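Local coordinates for protein D-psicose 3-epimerase (PDB 2HK0) that probably catalyses the metal-dependent, reversible C-3 epimerisation of D-psicose and D-fructose, and folds as a TIM barrel that assembles into a four-chain unit, at residues 40-45 / 51-56; 66-71 / 113-118; 200-205 / 219-224. All blocks are in the same frame, centred on the assembly; numbering follows the deposited sequence.

Overall arrangement
Three contacts follow one another along the chain in series, with none nested or crossed. Contact 1 (40-45 / 51-56) closes a loop of five residues and packs the first helix, 39-47, on the second barrel strand, 52-56. Contact 2 (66-71 / 113-118) spans 41 residues and joins two helices of the outer layer, its centre about 15 Å from that of contact 1. Contact 3 (200-205 / 219-224) closes thirteen residues across the chain's centre from both. Its centre lies about 23 Å from that of contact 1, yet both reach the same eight-stranded parallel barrel. Contacts 1 and 3 fasten helices to barrel strands, whereas contact 2 joins two outer helices.

Contact 1. Residues 40-45 / 51-56; sequences PYIEKV and DIIEVA
Tyr41 meets Ile53 with the root of its side chain and not with its ring: Tyr41 CB lies 3.6 Å from Ile53 CD1. The same methyl, Ile53 CD1, also lies 3.6 Å from Tyr41 O, the carbonyl that accepts the helical bond from Val45 N. Beyond CB the phenol leads off from the strand, and its hydroxyl is hydrogen-bonded to Glu31. One residue on, Ile42 sends its far methyl to the other branch of the same partner, with Ile42 CD1 at 3.8 Å from Ile53 CG2; the two side chains meet at about a right angle. Leu82 of strand 81-85 is touched by both, extending the apolar layer to the next strand. A helical turn after Tyr41 comes Val45, which divides its two methyls. Val45 CG2 packs at 3.7 Å against Ile53 CD1, while Val45 CG1 lies against Ile52 O (3.8 Å) and the CB of Ile53.

Ile53 is the strand side chain that meets all three helix residues, Tyr41, Ile42 and Val45. Its CG1 stands opposite the backbone N (chi1 175°) and the chain continues extended, which brings CD1 against both Tyr41 CB and Val45 CG2, while CG2 turns to Ile42. No hydrogen bond crosses the interface, which buries 202 Å²; the side-chain pairs are all apolar. The neighbours of Ile53 point to the other side of the strand: Glu54 gives one carboxylate oxygen to His227 and the other to His229, and Ile52 touches Ala260 and Ile262. Helix 40-45 and strand 52-56 run roughly antiparallel, their short-segment axes at 152° and 8.6 Å apart at closest approach. This is the packing of a beta-alpha-beta unit, strand 22-26, helix 39-47, strand 52-56, with the helix outside the barrel of a xylose isomerase-like TIM fold.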
loop_
_atom_site.group_PDB
_atom_site.type_symbol
_atom_site.label_atom_id
_atom_site.label_comp_id
_atom_site.label_asym_id
_atom_site.label_seq_id
_atom_site.Cartn_x
_atom_site.Cartn_y
_atom_site.Cartn_z
ATOM N N PRO A 40 6.672 1.371 -38.985
ATOM C CA PRO A 40 7.060 -0.022 -38.702
ATOM C C PRO A 40 6.514 -0.552 -37.377
ATOM O O PRO A 40 6.370 -1.760 -37.187
ATOM C CB PRO A 40 8.590 0.035 -38.691
ATOM C CG PRO A 40 8.890 1.174 -39.616
ATOM C CD PRO A 40 7.867 2.208 -39.194
ATOM N N TYR A 41 6.217 0.357 -36.457
ATOM C CA TYR A 41 5.703 -0.049 -35.155
ATOM C C TYR A 41 4.273 -0.567 -35.169
ATOM O O TYR A 41 3.881 -1.318 -34.275
ATOM C CB TYR A 41 5.860 1.110 -34.170
ATOM C CG TYR A 41 7.301 1.249 -33.763
ATOM C CD1 TYR A 41 7.838 0.431 -32.768
ATOM C CD2 TYR A 41 8.155 2.118 -34.433
ATOM C CE1 TYR A 41 9.190 0.474 -32.451
ATOM C CE2 TYR A 41 9.518 2.161 -34.125
ATOM C CZ TYR A 41 10.023 1.340 -33.135
ATOM O OH TYR A 41 11.356 1.382 -32.817
ATOM N N ILE A 42 3.495 -0.181 -36.182
ATOM C CA ILE A 42 2.117 -0.639 -36.276
ATOM C C ILE A 42 2.082 -2.167 -36.199
ATOM O O ILE A 42 1.429 -2.752 -35.331
ATOM C CB ILE A 42 1.470 -0.211 -37.605
ATOM C CG1 ILE A 42 1.427 1.318 -37.714
ATOM C CG2 ILE A 42 0.073 -0.804 -37.705
ATOM C CD1 ILE A 42 0.405 1.969 -36.844
ATOM N N GLU A 43 2.809 -2.804 -37.112
ATOM C CA GLU A 43 2.877 -4.258 -37.183
ATOM C C GLU A 43 3.546 -4.872 -35.957
ATOM O O GLU A 43 3.103 -5.897 -35.449
ATOM C CB GLU A 43 3.654 -4.679 -38.436
ATOM C CG GLU A 43 3.716 -6.189 -38.616
ATOM C CD GLU A 43 4.755 -6.625 -39.645
ATOM O OE1 GLU A 43 4.793 -6.027 -40.742
ATOM O OE2 GLU A 43 5.519 -7.576 -39.350
ATOM N N LYS A 44 4.623 -4.255 -35.485
ATOM C CA LYS A 44 5.344 -4.778 -34.331
ATOM C C LYS A 44 4.476 -4.775 -33.076
ATOM O O LYS A 44 4.376 -5.783 -32.370
ATOM C CB LYS A 44 6.595 -3.935 -34.077
ATOM C CG LYS A 44 7.518 -4.466 -32.991
ATOM C CD LYS A 44 8.218 -3.310 -32.294
ATOM C CE LYS A 44 9.677 -3.575 -32.011
ATOM N NZ LYS A 44 9.960 -4.718 -31.142
ATOM N N VAL A 45 3.863 -3.629 -32.786
ATOM C CA VAL A 45 3.020 -3.504 -31.606
ATOM C C VAL A 45 1.826 -4.459 -31.694
ATOM O O VAL A 45 1.452 -5.090 -30.703
ATOM C CB VAL A 45 2.558 -2.028 -31.438
ATOM C CG1 VAL A 45 1.513 -1.914 -30.355
ATOM C CG2 VAL A 45 3.777 -1.158 -31.104
ATOM N N ASP A 51 -3.963 -3.895 -28.333
ATOM C CA ASP A 51 -5.160 -3.542 -29.089
ATOM C C ASP A 51 -4.916 -2.191 -29.774
ATOM O O ASP A 51 -5.523 -1.878 -30.790
ATOM C CB ASP A 51 -6.350 -3.341 -28.149
ATOM C CG ASP A 51 -6.610 -4.539 -27.241
ATOM O OD1 ASP A 51 -6.795 -5.648 -27.776
ATOM O OD2 ASP A 51 -6.645 -4.359 -25.995
ATOM N N ILE A 52 -4.036 -1.385 -29.189
ATOM C CA ILE A 52 -3.774 -0.039 -29.676
ATOM C C ILE A 52 -2.304 0.368 -29.684
ATOM O O ILE A 52 -1.505 -0.102 -28.860
ATOM C CB ILE A 52 -4.507 0.989 -28.758
ATOM C CG1 ILE A 52 -6.024 0.810 -28.863
ATOM C CG2 ILE A 52 -4.072 2.423 -29.073
ATOM C CD1 ILE A 52 -6.754 1.541 -27.772
ATOM N N ILE A 53 -1.950 1.247 -30.618
ATOM C CA ILE A 53 -0.607 1.814 -30.653
ATOM C C ILE A 53 -0.872 3.319 -30.634
ATOM O O ILE A 53 -1.689 3.819 -31.403
ATOM C CB ILE A 53 0.216 1.429 -31.918
ATOM C CG1 ILE A 53 1.556 2.174 -31.888
ATOM C CG2 ILE A 53 -0.545 1.773 -33.193
ATOM C CD1 ILE A 53 2.532 1.795 -33.034
ATOM N N GLU A 54 -0.229 4.026 -29.711
ATOM C CA GLU A 54 -0.416 5.459 -29.637
ATOM C C GLU A 54 0.756 6.099 -30.335
ATOM O O GLU A 54 1.906 5.734 -30.105
ATOM C CB GLU A 54 -0.505 5.957 -28.195
ATOM C CG GLU A 54 -0.663 7.468 -28.122
ATOM C CD GLU A 54 -1.433 7.927 -26.891
ATOM O OE1 GLU A 54 -2.615 7.572 -26.775
ATOM O OE2 GLU A 54 -0.870 8.648 -26.045
ATOM N N VAL A 55 0.432 7.083 -31.159
ATOM C CA VAL A 55 1.387 7.796 -31.983
ATOM C C VAL A 55 1.411 9.302 -31.702
ATOM O O VAL A 55 0.493 9.826 -31.077
ATOM C CB VAL A 55 0.993 7.527 -33.453
ATOM C CG1 VAL A 55 1.598 8.535 -34.357
ATOM C CG2 VAL A 55 1.401 6.088 -33.834
ATOM N N ALA A 56 2.460 9.989 -32.163
ATOM C CA ALA A 56 2.586 11.442 -31.991
ATOM C C ALA A 56 2.008 12.165 -33.217
ATOM O O ALA A 56 2.413 11.907 -34.354
ATOM C CB ALA A 56 4.039 11.828 -31.813
#

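Contact 2. Residues 66-71 / 113-118; sequences AELATI and LSNVAK
In the helical layer that surrounds the barrel, helix 65-77 meets segment 113-118 of helix 99-118 through Leu68, whose side chain lies against Lys118. One methyl does the touching: Leu68 CD1 is 3.5 Å from Lys118 CD and 4.0 Å from Lys118 CB, so the leucine crosses the lysine stem at a slant, its methyl against CB and CD. Leu68 CG stands opposite its own carbonyl carbon (chi1 -68°), and CD1 continues the chain trans to CA, which makes it the branch that extends toward the lysine. The lysine stays extended beyond CG, with each later torsion within about 10° of trans, and thereby offers a straight hydrocarbon flank to the leucine while its ammonium travels on past it. The backbones are also closest here, Leu68 CA and Lys118 CA being 6.7 Å apart.

The polar end is fixed by two partners. Lys118 NZ donates to Asn115 OD1 at 3.1 Å, approaching nearly along the C=O axis (171°), and forms a salt bridge with Asp65, which lies just before segment 66-71. That charge pair therefore ties the two helices together next to the apolar touch. Asn115 is held in turn through its other amide atom, since ND2 is hydrogen-bonded to Asn61. The amide thus receives the ammonium at one end and donates at the other, an arrangement that would fix its rotation. The amide oxygen borders the leucine only loosely, with Asn115 OD1 at 4.2 Å from Leu68 CD1.

Around this small interface of 135 Å², Ile60 touches both Leu68 and Asn115, and Tyr63 also packs on Leu68. A buried leucine laid across a lysine stem here joins adjacent outer helices of a TIM barrel.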
loop_
_atom_site.group_PDB
_atom_site.type_symbol
_atom_site.label_atom_id
_atom_site.label_comp_id
_atom_site.label_asym_id
_atom_site.label_seq_id
_atom_site.Cartn_x
_atom_site.Cartn_y
_atom_site.Cartn_z
ATOM N N ALA A 66 -1.160 9.893 -49.492
ATOM C CA ALA A 66 -0.957 8.524 -49.965
ATOM C C ALA A 66 -0.304 7.679 -48.873
ATOM O O ALA A 66 -0.619 6.499 -48.698
ATOM C CB ALA A 66 -0.085 8.530 -51.212
ATOM N N GLU A 67 0.621 8.297 -48.147
ATOM C CA GLU A 67 1.317 7.623 -47.066
ATOM C C GLU A 67 0.364 7.361 -45.902
ATOM O O GLU A 67 0.382 6.279 -45.310
ATOM C CB GLU A 67 2.492 8.477 -46.621
ATOM C CG GLU A 67 3.531 8.625 -47.708
ATOM C CD GLU A 67 4.587 9.634 -47.342
ATOM O OE1 GLU A 67 4.212 10.780 -47.017
ATOM O OE2 GLU A 67 5.785 9.280 -47.381
ATOM N N LEU A 68 -0.471 8.347 -45.587
ATOM C CA LEU A 68 -1.442 8.190 -44.512
ATOM C C LEU A 68 -2.308 6.978 -44.825
ATOM O O LEU A 68 -2.522 6.127 -43.969
ATOM C CB LEU A 68 -2.316 9.434 -44.389
ATOM C CG LEU A 68 -1.580 10.678 -43.907
ATOM C CD1 LEU A 68 -2.530 11.868 -43.863
ATOM C CD2 LEU A 68 -0.997 10.409 -42.540
ATOM N N ALA A 69 -2.788 6.901 -46.061
ATOM C CA ALA A 69 -3.617 5.783 -46.497
ATOM C C ALA A 69 -2.897 4.450 -46.290
ATOM O O ALA A 69 -3.494 3.470 -45.855
ATOM C CB ALA A 69 -3.983 5.948 -47.968
ATOM N N THR A 70 -1.611 4.414 -46.605
ATOM C CA THR A 70 -0.838 3.186 -46.446
ATOM C C THR A 70 -0.746 2.798 -44.971
ATOM O O THR A 70 -0.824 1.624 -44.615
ATOM C CB THR A 70 0.590 3.364 -47.008
ATOM O OG1 THR A 70 0.504 3.680 -48.405
ATOM C CG2 THR A 70 1.418 2.084 -46.815
ATOM N N ILE A 71 -0.566 3.804 -44.125
ATOM C CA ILE A 71 -0.475 3.602 -42.686
ATOM C C ILE A 71 -1.819 3.089 -42.155
ATOM O O ILE A 71 -1.862 2.128 -41.382
ATOM C CB ILE A 71 -0.094 4.930 -41.990
ATOM C CG1 ILE A 71 1.376 5.244 -42.291
ATOM C CG2 ILE A 71 -0.373 4.852 -40.489
ATOM C CD1 ILE A 71 1.812 6.618 -41.868
ATOM N N LEU A 113 -5.968 17.716 -36.766
ATOM C CA LEU A 113 -7.201 16.948 -36.586
ATOM C C LEU A 113 -7.694 16.350 -37.917
ATOM O O LEU A 113 -8.157 15.208 -37.960
ATOM C CB LEU A 113 -8.282 17.858 -35.981
ATOM C CG LEU A 113 -8.744 17.805 -34.515
ATOM C CD1 LEU A 113 -7.754 17.109 -33.629
ATOM C CD2 LEU A 113 -9.018 19.230 -34.027
ATOM N N SER A 114 -7.601 17.123 -39.002
ATOM C CA SER A 114 -8.026 16.626 -40.310
ATOM C C SER A 114 -7.150 15.442 -40.717
ATOM O O SER A 114 -7.643 14.434 -41.225
ATOM C CB SER A 114 -7.917 17.725 -41.373
ATOM O OG SER A 114 -8.792 18.804 -41.070
ATOM N N ASN A 115 -5.849 15.564 -40.496
ATOM C CA ASN A 115 -4.936 14.485 -40.853
ATOM C C ASN A 115 -5.176 13.260 -39.967
ATOM O O ASN A 115 -5.162 12.127 -40.445
ATOM C CB ASN A 115 -3.490 14.965 -40.745
ATOM C CG ASN A 115 -3.129 15.956 -41.843
ATOM O OD1 ASN A 115 -3.624 15.851 -42.962
ATOM N ND2 ASN A 115 -2.264 16.910 -41.530
ATOM N N VAL A 116 -5.420 13.508 -38.681
ATOM C CA VAL A 116 -5.683 12.458 -37.700
ATOM C C VAL A 116 -6.884 11.609 -38.130
ATOM O O VAL A 116 -6.883 10.378 -37.991
ATOM C CB VAL A 116 -5.940 13.117 -36.324
ATOM C CG1 VAL A 116 -6.851 12.274 -35.486
ATOM C CG2 VAL A 116 -4.586 13.370 -35.618
ATOM N N ALA A 117 -7.908 12.266 -38.665
ATOM C CA ALA A 117 -9.100 11.555 -39.114
ATOM C C ALA A 117 -8.779 10.655 -40.308
ATOM O O ALA A 117 -9.404 9.599 -40.483
ATOM C CB ALA A 117 -10.203 12.553 -39.471
ATOM N N LYS A 118 -7.804 11.064 -41.125
ATOM C CA LYS A 118 -7.394 10.277 -42.286
ATOM C C LYS A 118 -6.798 8.942 -41.852
ATOM O O LYS A 118 -6.690 8.013 -42.658
ATOM C CB LYS A 118 -6.362 11.035 -43.129
ATOM C CG LYS A 118 -6.897 12.277 -43.821
ATOM C CD LYS A 118 -5.761 13.073 -44.490
ATOM C CE LYS A 118 -6.275 14.396 -45.055
ATOM N NZ LYS A 118 -5.185 15.267 -45.582
#

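Contact 3. Residues 200-205 / 219-224; sequences VMLDTF and RTAGPL
Val200 N donates a hydrogen bond to Leu224 O (2.7 Å, N-H...O angle 159°), and the bond pairs strand 198-203 with the chain just as it enters strand 225-230; Val200 is also backbone-bonded to Gly226, continuing the pairing. Between helix 214-221 and that entry, Gly222 takes a positive phi of 44° and leaves the helical conformation, and Leu224 N returns to Ala221 O at 2.9 Å, so the turn is compact.

Two apolar side-chain pairs accompany this bond. Val200 CG2 sits on the backbone-N flank of its residue, opposite the carbonyl carbon, and this sets it 4.2 Å from Leu224 CB. Two residues along the strand, on the same face, Leu202 CD1 touches Ala221 CB at 4.0 Å. Both valine and leucine also pack on helix 183-193, Val200 against Val187 and Val190, Leu202 against Ala183.

At the strand's end Asp203 OD1 accepts from Phe205 N at 2.9 Å, an N-cap on helix 204-210, while Asp203 OD2 lies near Glu170 and Glu264. That acidic cluster is consistent with a metal site at the C-terminal mouth of the barrel, and the contact itself belongs to the beta-alpha-beta unit of strand 198-203, helices 204-210 and 214-221, and strand 225-230 of the TIM barrel.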
loop_
_atom_site.group_PDB
_atom_site.type_symbol
_atom_site.label_atom_id
_atom_site.label_comp_id
_atom_site.label_asym_id
_atom_site.label_seq_id
_atom_site.Cartn_x
_atom_site.Cartn_y
_atom_site.Cartn_z
ATOM N N VAL A 200 -11.555 14.452 -19.801
ATOM C CA VAL A 200 -10.408 14.562 -18.920
ATOM C C VAL A 200 -9.513 13.362 -19.176
ATOM O O VAL A 200 -9.997 12.272 -19.495
ATOM C CB VAL A 200 -10.822 14.555 -17.425
ATOM C CG1 VAL A 200 -9.584 14.541 -16.540
ATOM C CG2 VAL A 200 -11.646 15.808 -17.109
HETATM N N MSE A 201 -8.208 13.566 -19.033
HETATM C CA MSE A 201 -7.239 12.487 -19.229
HETATM C C MSE A 201 -6.294 12.417 -18.035
HETATM O O MSE A 201 -5.721 13.436 -17.628
HETATM C CB MSE A 201 -6.448 12.747 -20.502
HETATM C CG MSE A 201 -5.334 11.800 -20.729
HETATM SE SE MSE A 201 -4.427 12.231 -22.381
HETATM C CE MSE A 201 -2.824 11.149 -22.089
ATOM N N LEU A 202 -6.136 11.224 -17.467
ATOM C CA LEU A 202 -5.257 11.035 -16.308
ATOM C C LEU A 202 -4.073 10.131 -16.653
ATOM O O LEU A 202 -4.157 9.280 -17.541
ATOM C CB LEU A 202 -6.044 10.438 -15.129
ATOM C CG LEU A 202 -7.234 11.283 -14.657
ATOM C CD1 LEU A 202 -7.948 10.592 -13.483
ATOM C CD2 LEU A 202 -6.734 12.676 -14.256
ATOM N N ASP A 203 -2.988 10.292 -15.906
ATOM C CA ASP A 203 -1.751 9.551 -16.157
ATOM C C ASP A 203 -1.161 9.153 -14.789
ATOM O O ASP A 203 -0.910 10.021 -13.950
ATOM C CB ASP A 203 -0.828 10.495 -16.928
ATOM C CG ASP A 203 0.499 9.877 -17.292
ATOM O OD1 ASP A 203 1.038 9.089 -16.484
ATOM O OD2 ASP A 203 1.018 10.216 -18.376
ATOM N N THR A 204 -0.943 7.855 -14.559
ATOM C CA THR A 204 -0.432 7.421 -13.267
ATOM C C THR A 204 0.851 8.101 -12.831
ATOM O O THR A 204 1.028 8.356 -11.648
ATOM C CB THR A 204 -0.253 5.890 -13.184
ATOM O OG1 THR A 204 0.605 5.432 -14.237
ATOM C CG2 THR A 204 -1.611 5.215 -13.281
ATOM N N PHE A 205 1.728 8.415 -13.769
ATOM C CA PHE A 205 2.975 9.093 -13.431
ATOM C C PHE A 205 2.705 10.465 -12.790
ATOM O O PHE A 205 3.355 10.845 -11.799
ATOM C CB PHE A 205 3.844 9.269 -14.690
ATOM C CG PHE A 205 5.075 10.144 -14.480
ATOM C CD1 PHE A 205 6.141 9.707 -13.693
ATOM C CD2 PHE A 205 5.155 11.403 -15.070
ATOM C CE1 PHE A 205 7.278 10.519 -13.495
ATOM C CE2 PHE A 205 6.289 12.227 -14.882
ATOM C CZ PHE A 205 7.348 11.777 -14.092
ATOM N N ARG A 219 -12.386 8.329 -9.730
ATOM C CA ARG A 219 -13.811 8.452 -9.521
ATOM C C ARG A 219 -14.243 9.899 -9.757
ATOM O O ARG A 219 -15.343 10.146 -10.241
ATOM C CB ARG A 219 -14.162 8.024 -8.102
ATOM C CG ARG A 219 -15.081 6.843 -8.052
ATOM C CD ARG A 219 -14.476 5.705 -7.287
ATOM N NE ARG A 219 -13.727 6.174 -6.132
ATOM C CZ ARG A 219 -12.865 5.415 -5.472
ATOM N NH1 ARG A 219 -12.674 4.162 -5.859
ATOM N NH2 ARG A 219 -12.165 5.929 -4.467
ATOM N N THR A 220 -13.378 10.851 -9.400
ATOM C CA THR A 220 -13.684 12.266 -9.601
ATOM C C THR A 220 -13.834 12.513 -11.098
ATOM O O THR A 220 -14.750 13.207 -11.537
ATOM C CB THR A 220 -12.564 13.161 -9.027
ATOM O OG1 THR A 220 -12.616 13.119 -7.600
ATOM C CG2 THR A 220 -12.728 14.594 -9.482
ATOM N N ALA A 221 -12.938 11.935 -11.888
ATOM C CA ALA A 221 -13.012 12.094 -13.343
ATOM C C ALA A 221 -14.314 11.465 -13.812
ATOM O O ALA A 221 -15.007 12.004 -14.680
ATOM C CB ALA A 221 -11.824 11.399 -14.018
ATOM N N GLY A 222 -14.623 10.307 -13.237
ATOM C CA GLY A 222 -15.850 9.595 -13.546
ATOM C C GLY A 222 -16.237 9.510 -15.011
ATOM O O GLY A 222 -15.446 9.088 -15.852
ATOM N N PRO A 223 -17.463 9.917 -15.349
ATOM C CA PRO A 223 -17.938 9.870 -16.735
ATOM C C PRO A 223 -17.107 10.702 -17.709
ATOM O O PRO A 223 -17.171 10.475 -18.912
ATOM C CB PRO A 223 -19.381 10.378 -16.619
ATOM C CG PRO A 223 -19.759 10.014 -15.193
ATOM C CD PRO A 223 -18.517 10.440 -14.456
ATOM N N LEU A 224 -16.341 11.662 -17.199
ATOM C CA LEU A 224 -15.510 12.510 -18.063
ATOM C C LEU A 224 -14.127 11.930 -18.397
ATOM O O LEU A 224 -13.370 12.542 -19.164
ATOM C CB LEU A 224 -15.324 13.900 -17.440
ATOM C CG LEU A 224 -16.609 14.741 -17.361
ATOM C CD1 LEU A 224 -16.319 16.089 -16.696
ATOM C CD2 LEU A 224 -17.182 14.931 -18.767
#